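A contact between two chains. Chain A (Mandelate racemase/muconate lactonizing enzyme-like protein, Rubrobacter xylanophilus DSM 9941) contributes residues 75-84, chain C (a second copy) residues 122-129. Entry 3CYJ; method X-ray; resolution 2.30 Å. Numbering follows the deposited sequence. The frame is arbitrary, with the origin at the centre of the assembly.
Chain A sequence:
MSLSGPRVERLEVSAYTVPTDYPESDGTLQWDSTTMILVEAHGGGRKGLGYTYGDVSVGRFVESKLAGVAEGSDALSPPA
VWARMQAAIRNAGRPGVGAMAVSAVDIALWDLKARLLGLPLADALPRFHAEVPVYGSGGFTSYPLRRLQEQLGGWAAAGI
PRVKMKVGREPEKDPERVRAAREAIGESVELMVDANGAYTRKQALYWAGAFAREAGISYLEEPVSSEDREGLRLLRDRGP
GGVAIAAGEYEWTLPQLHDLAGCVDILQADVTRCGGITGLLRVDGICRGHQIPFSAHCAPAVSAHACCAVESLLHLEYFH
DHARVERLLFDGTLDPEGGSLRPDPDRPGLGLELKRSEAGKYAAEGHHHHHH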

# COMPACT_ATOMS: atom_id res chain seq x y z
N ALA A 75 37.81 -28.57 7.05
CA ALA A 75 36.80 -29.48 7.59
C ALA A 75 36.05 -28.96 8.82
O ALA A 75 35.10 -29.61 9.28
CB ALA A 75 37.41 -30.85 7.89
N LEU A 76 36.45 -27.80 9.36
CA LEU A 76 35.78 -27.26 10.53
C LEU A 76 34.80 -26.13 10.21
O LEU A 76 34.16 -25.58 11.10
CB LEU A 76 36.82 -26.73 11.52
CG LEU A 76 37.59 -27.74 12.39
CD1 LEU A 76 38.27 -26.99 13.56
CD2 LEU A 76 36.72 -28.90 12.95
N SER A 77 34.69 -25.75 8.93
CA SER A 77 33.89 -24.59 8.58
C SER A 77 32.93 -24.87 7.42
O SER A 77 33.08 -24.29 6.35
CB SER A 77 34.80 -23.42 8.22
OG SER A 77 35.38 -22.91 9.39
N PRO A 78 31.93 -25.73 7.62
CA PRO A 78 31.02 -26.04 6.52
C PRO A 78 30.39 -24.80 5.85
O PRO A 78 30.33 -24.76 4.62
CB PRO A 78 29.98 -26.95 7.18
CG PRO A 78 30.74 -27.57 8.36
CD PRO A 78 31.72 -26.57 8.81
N PRO A 79 30.00 -23.77 6.62
CA PRO A 79 29.36 -22.63 5.95
C PRO A 79 30.26 -21.88 4.95
O PRO A 79 29.76 -21.39 3.92
CB PRO A 79 28.94 -21.72 7.13
CG PRO A 79 28.85 -22.60 8.29
CD PRO A 79 29.94 -23.63 8.09
N ALA A 80 31.57 -21.81 5.23
CA ALA A 80 32.49 -21.21 4.25
C ALA A 80 32.47 -21.97 2.93
O ALA A 80 32.65 -21.36 1.86
CB ALA A 80 33.91 -21.16 4.77
N VAL A 81 32.28 -23.29 2.98
CA VAL A 81 32.21 -24.06 1.73
C VAL A 81 30.86 -23.79 1.03
O VAL A 81 30.79 -23.60 -0.21
CB VAL A 81 32.36 -25.57 2.02
CG1 VAL A 81 32.42 -26.38 0.69
CG2 VAL A 81 33.58 -25.80 2.91
N TRP A 82 29.79 -23.77 1.84
CA TRP A 82 28.45 -23.51 1.34
C TRP A 82 28.43 -22.24 0.52
O TRP A 82 27.88 -22.23 -0.59
CB TRP A 82 27.51 -23.41 2.52
CG TRP A 82 26.04 -23.30 2.26
CD1 TRP A 82 25.12 -24.34 2.19
CD2 TRP A 82 25.28 -22.09 2.17
NE1 TRP A 82 23.85 -23.83 2.04
CE2 TRP A 82 23.92 -22.45 2.04
CE3 TRP A 82 25.61 -20.72 2.19
CZ2 TRP A 82 22.89 -21.50 1.95
CZ3 TRP A 82 24.59 -19.78 2.10
CH2 TRP A 82 23.25 -20.17 1.97
N ALA A 83 29.08 -21.19 1.03
CA ALA A 83 29.08 -19.90 0.34
C ALA A 83 29.80 -20.00 -1.00
O ALA A 83 29.33 -19.47 -2.01
CB ALA A 83 29.72 -18.85 1.20
N ARG A 84 30.95 -20.64 -0.98
CA ARG A 84 31.73 -20.89 -2.20
C ARG A 84 30.90 -21.80 -3.16
O ARG A 84 30.92 -21.59 -4.38
CB ARG A 84 33.13 -21.48 -1.86
CG ARG A 84 34.05 -20.49 -1.14
CD ARG A 84 35.29 -21.18 -0.52
NE ARG A 84 35.89 -22.12 -1.47
CZ ARG A 84 36.09 -23.41 -1.20
NH1 ARG A 84 35.84 -23.85 0.04
NH2 ARG A 84 36.61 -24.24 -2.14
N ALA C 122 35.10 -18.53 17.44
CA ALA C 122 34.77 -18.53 16.02
C ALA C 122 34.67 -19.94 15.39
O ALA C 122 33.88 -20.13 14.47
CB ALA C 122 35.77 -17.64 15.22
N ASP C 123 35.45 -20.91 15.88
CA ASP C 123 35.35 -22.30 15.42
C ASP C 123 34.21 -23.08 16.07
O ASP C 123 33.80 -24.14 15.55
CB ASP C 123 36.65 -23.08 15.65
CG ASP C 123 37.74 -22.72 14.66
OD1 ASP C 123 38.91 -22.69 15.08
OD2 ASP C 123 37.45 -22.45 13.47
N ALA C 124 33.73 -22.60 17.21
CA ALA C 124 32.63 -23.23 17.91
C ALA C 124 31.28 -22.76 17.33
O ALA C 124 30.22 -23.31 17.67
CB ALA C 124 32.72 -22.90 19.41
N LEU C 125 31.33 -21.71 16.50
CA LEU C 125 30.15 -21.19 15.84
C LEU C 125 30.12 -21.65 14.37
O LEU C 125 31.18 -21.88 13.76
CB LEU C 125 30.21 -19.67 15.88
CG LEU C 125 30.10 -19.06 17.26
CD1 LEU C 125 30.41 -17.60 17.12
CD2 LEU C 125 28.72 -19.27 17.83
N PRO C 126 28.92 -21.70 13.76
CA PRO C 126 29.00 -21.80 12.29
C PRO C 126 29.94 -20.70 11.77
O PRO C 126 29.78 -19.55 12.15
CB PRO C 126 27.53 -21.52 11.85
CG PRO C 126 26.69 -21.82 13.08
CD PRO C 126 27.55 -21.44 14.24
N ARG C 127 30.92 -21.03 10.93
CA ARG C 127 31.90 -20.04 10.57
C ARG C 127 31.98 -19.76 9.08
O ARG C 127 32.20 -20.67 8.32
CB ARG C 127 33.26 -20.50 11.09
CG ARG C 127 34.35 -19.48 10.86
CD ARG C 127 35.62 -19.82 11.63
NE ARG C 127 36.51 -18.68 11.56
CZ ARG C 127 37.65 -18.57 12.25
NH1 ARG C 127 38.06 -19.56 13.03
NH2 ARG C 127 38.40 -17.46 12.12
N PHE C 128 31.80 -18.50 8.67
CA PHE C 128 31.90 -18.14 7.27
C PHE C 128 33.24 -17.52 6.94
O PHE C 128 33.73 -17.66 5.82
CB PHE C 128 30.79 -17.14 6.86
CG PHE C 128 29.41 -17.77 6.69
CD1 PHE C 128 29.01 -18.30 5.48
CD2 PHE C 128 28.51 -17.84 7.77
CE1 PHE C 128 27.75 -18.86 5.34
CE2 PHE C 128 27.26 -18.43 7.63
CZ PHE C 128 26.88 -18.93 6.44
N HIS C 129 33.81 -16.79 7.89
CA HIS C 129 34.93 -15.94 7.58
C HIS C 129 36.14 -16.33 8.41
O HIS C 129 36.03 -16.60 9.62
CB HIS C 129 34.60 -14.47 7.87
CG HIS C 129 33.28 -14.01 7.30
ND1 HIS C 129 32.99 -14.01 5.95
CD2 HIS C 129 32.19 -13.47 7.91
CE1 HIS C 129 31.79 -13.51 5.75
NE2 HIS C 129 31.28 -13.18 6.93
O HOH W 1 31.66 -23.72 11.44

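What does the chain C stretch offer where it first approaches chain A? Asp C123 comes first. Its CA-to-CB bond points sideways, yet the carboxylate swings nearer, and CG of Asp C123 lies 4.4 Å from CD1 of Leu A76. This is simple packing of a methyl group against a carboxylate, since the leucine side chain has no polar group. The charge is answered within chain C instead: NH1 of Arg C127 donates to OD2 of Asp C123 at 3.0 Å, forming a salt bridge.

How do the loops beyond that point connect without direct side-chain bonds? Water 1 joins them through the backbone. It donates to O of Leu A76 at 3.1 Å and to O of Leu C125 at 3.0 Å, so two carbonyls that could not bond each other are satisfied by one molecule. Next in sequence, Pro C126 places its CB 3.9 Å from CG of Pro A79, an apolar contact between two prolines.

Why does Arg C127 matter here, if its charged end leads away? Its aliphatic part packs against Ser A77, and its carbonyl reaches the helix. CB of Arg C127 rests 3.6 Å from OG of Ser A77, and the nearly extended side chain carries the guanidinium off, where NE of Arg C127 donates to O of His C129 at 2.9 Å, along with the bridge to Asp C123. The carbonyl faces the start of the chain A helix: N of Ala A80 donates to O of Arg C127 at 3.4 Å, a weak bond with an angle of 124°. That same amide of Ala A80 also makes a weak bond through its N to O of Ser A77 at 3.1 Å, so it has an acceptor in each chain.

What does Phe C128 do at the end of the contact? It has the largest covered area of any residue in either stretch, and its ring meets the N-terminal part of the helix, from Pro A79 to Ala A83. CB of Pro A79 sits over one face, 3.5 Å from the centroid of the Phe C128 ring and only 11° off the normal, a CH-pi interaction in which the CB methylene of Pro A79 turns its hydrogens to the ring face. At the ring's edge, CE1 of Phe C128 is 4.2 Å from CE3 of Trp A82, and CD1 of Phe C128 is 4.4 Å from CB of Ala A83. The backbone follows closely: the CA atoms of Ala A80 and Phe C128 are 4.3 Å apart, and CB of Ala A80 packs 3.7 Å from O of Phe C128.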